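Local coordinates for molybdopterin-guanine dinucleotide biosynthesis protein B (Bacillus subtilis subsp. spizizenii, PDB 4OYH) that binds GTP, probably with weak GTPase activity, and may act as an adapter in making and using the molybdopterin guanine dinucleotide cofactor, at residues Gly152-His157 / Val164-Ser169. The protein carries 2 engineered substitutions. Numbering follows the deposited sequence.
Engineered in segment 164-169: Leu166 (natural residue Phe).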
loop_
_atom_site.group_PDB
_atom_site.type_symbol
_atom_site.label_atom_id
_atom_site.label_comp_id
_atom_site.label_asym_id
_atom_site.label_seq_id
_atom_site.Cartn_x
_atom_site.Cartn_y
_atom_site.Cartn_z
ATOM N N GLY A 152 15.609 24.205 -26.342
ATOM C CA GLY A 152 14.374 23.452 -26.387
ATOM C C GLY A 152 13.549 23.358 -25.132
ATOM O O GLY A 152 12.557 22.615 -25.121
ATOM N N LEU A 153 13.937 24.078 -24.087
ATOM C CA LEU A 153 13.176 24.047 -22.843
ATOM C C LEU A 153 13.602 25.119 -21.863
ATOM O O LEU A 153 14.683 25.697 -21.976
ATOM C CB LEU A 153 13.288 22.663 -22.181
ATOM C CG LEU A 153 14.656 21.974 -22.206
ATOM C CD1 LEU A 153 15.718 22.869 -21.657
ATOM C CD2 LEU A 153 14.640 20.675 -21.424
ATOM N N PRO A 154 12.741 25.402 -20.882
ATOM C CA PRO A 154 13.066 26.445 -19.909
ATOM C C PRO A 154 14.093 25.995 -18.851
ATOM O O PRO A 154 14.135 24.820 -18.545
ATOM C CB PRO A 154 11.700 26.742 -19.281
ATOM C CG PRO A 154 10.954 25.511 -19.443
ATOM C CD PRO A 154 11.336 25.023 -20.807
ATOM N N ILE A 155 14.852 26.936 -18.293
ATOM C CA ILE A 155 15.883 26.675 -17.272
ATOM C C ILE A 155 15.654 27.518 -16.023
ATOM O O ILE A 155 15.494 28.727 -16.116
ATOM C CB ILE A 155 17.306 27.004 -17.766
ATOM C CG1 ILE A 155 17.559 26.454 -19.164
ATOM C CG2 ILE A 155 18.318 26.493 -16.769
ATOM C CD1 ILE A 155 17.514 24.967 -19.261
ATOM N N PHE A 156 15.670 26.877 -14.858
ATOM C CA PHE A 156 15.401 27.540 -13.594
ATOM C C PHE A 156 16.564 27.432 -12.617
ATOM O O PHE A 156 17.418 26.566 -12.793
ATOM C CB PHE A 156 14.201 26.925 -12.955
ATOM C CG PHE A 156 13.019 26.937 -13.805
ATOM C CD1 PHE A 156 12.296 28.087 -13.975
ATOM C CD2 PHE A 156 12.608 25.801 -14.429
ATOM C CE1 PHE A 156 11.198 28.090 -14.743
ATOM C CE2 PHE A 156 11.499 25.815 -15.208
ATOM C CZ PHE A 156 10.808 26.956 -15.368
ATOM N N HIS A 157 16.587 28.283 -11.584
ATOM C CA HIS A 157 17.346 27.920 -10.390
ATOM C C HIS A 157 16.509 26.993 -9.499
ATOM O O HIS A 157 15.260 27.007 -9.530
ATOM C CB HIS A 157 17.878 29.115 -9.525
ATOM C CG HIS A 157 17.123 30.418 -9.624
ATOM N ND1 HIS A 157 17.413 31.381 -10.557
ATOM C CD2 HIS A 157 16.181 30.958 -8.798
ATOM C CE1 HIS A 157 16.627 32.440 -10.364
ATOM N NE2 HIS A 157 15.879 32.203 -9.310
ATOM N N VAL A 164 8.268 25.196 -9.481
ATOM C CA VAL A 164 7.262 24.331 -8.879
ATOM C C VAL A 164 5.881 24.667 -9.464
ATOM O O VAL A 164 5.037 23.775 -9.593
ATOM C CB VAL A 164 7.211 24.386 -7.318
ATOM C CG1 VAL A 164 8.522 24.876 -6.706
ATOM C CG2 VAL A 164 6.035 25.168 -6.840
ATOM N N ASP A 165 5.665 25.925 -9.835
ATOM C CA ASP A 165 4.391 26.362 -10.451
ATOM C C ASP A 165 4.254 25.772 -11.859
ATOM O O ASP A 165 3.153 25.475 -12.321
ATOM C CB ASP A 165 4.292 27.897 -10.529
ATOM C CG ASP A 165 3.924 28.561 -9.178
ATOM O OD1 ASP A 165 3.472 27.864 -8.242
ATOM O OD2 ASP A 165 4.070 29.803 -9.061
ATOM N N LEU A 166 5.384 25.592 -12.536
ATOM C CA LEU A 166 5.376 24.996 -13.847
ATOM C C LEU A 166 4.913 23.563 -13.693
ATOM O O LEU A 166 4.173 23.060 -14.513
ATOM C CB LEU A 166 6.761 25.089 -14.513
ATOM C CG LEU A 166 6.928 24.424 -15.881
ATOM C CD1 LEU A 166 8.065 25.033 -16.625
ATOM C CD2 LEU A 166 7.228 22.946 -15.782
ATOM N N VAL A 167 5.308 22.893 -12.632
ATOM C CA VAL A 167 4.928 21.495 -12.531
ATOM C C VAL A 167 3.440 21.373 -12.243
ATOM O O VAL A 167 2.767 20.497 -12.770
ATOM C CB VAL A 167 5.730 20.760 -11.455
ATOM C CG1 VAL A 167 5.216 19.334 -11.299
ATOM C CG2 VAL A 167 7.187 20.729 -11.809
ATOM N N LEU A 168 2.926 22.285 -11.434
ATOM C CA LEU A 168 1.543 22.215 -11.008
ATOM C C LEU A 168 0.605 22.533 -12.138
ATOM O O LEU A 168 -0.508 21.988 -12.230
ATOM C CB LEU A 168 1.311 23.163 -9.834
ATOM C CG LEU A 168 1.910 22.639 -8.530
ATOM C CD1 LEU A 168 2.198 23.752 -7.550
ATOM C CD2 LEU A 168 0.963 21.677 -7.927
ATOM N N SER A 169 1.047 23.384 -13.037
ATOM C CA SER A 169 0.180 23.755 -14.136
ATOM C C SER A 169 0.065 22.546 -15.044
ATOM O O SER A 169 -0.998 22.325 -15.639
ATOM C CB SER A 169 0.698 25.005 -14.885
ATOM O OG SER A 169 1.619 24.664 -15.910
#
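The edge strand 155-156 of the parallel sheet and the residue before it meet the C-terminal helix 161-171 through one leucine methyl set against a proline and a phenylalanine. That methyl is CD1 of Leu166, an engineered residue where the natural chain has Phe. It comes 3.6 Å from CZ of Phe156 and 3.8 Å from CE2 of the same ring, lying near the ring plane, so the phenyl is met at its edge. Pro154, just before the strand, adds its ring, with CG 4.1 Å from Leu166 CD1, the two side chains crossing at about a right angle. The leucine bridges the gap because its CG stands anti to the backbone N (chi1 177°), which carries the branch out from the helix; the CA atoms of Pro154 and Leu166 are still 9.9 Å apart. From the strand, Phe156 also rests on Val162 and Ala163, one turn earlier in the helix. No hydrogen bond joins the two segments, and only 91 Å² is buried, so this is a light apolar contact near the surface. Backbone hydrogen bonds from Pro154 and Phe156 to Ile139 tie the strand to its neighbour 136-141, while Val164 and Val167 pack the helix onto Phe26 of helix 23-35. The result is the last strand and the C-terminal helix, packed side by side at the edge of the parallel sheet of a P-loop NTPase fold, away from the probable GTP site.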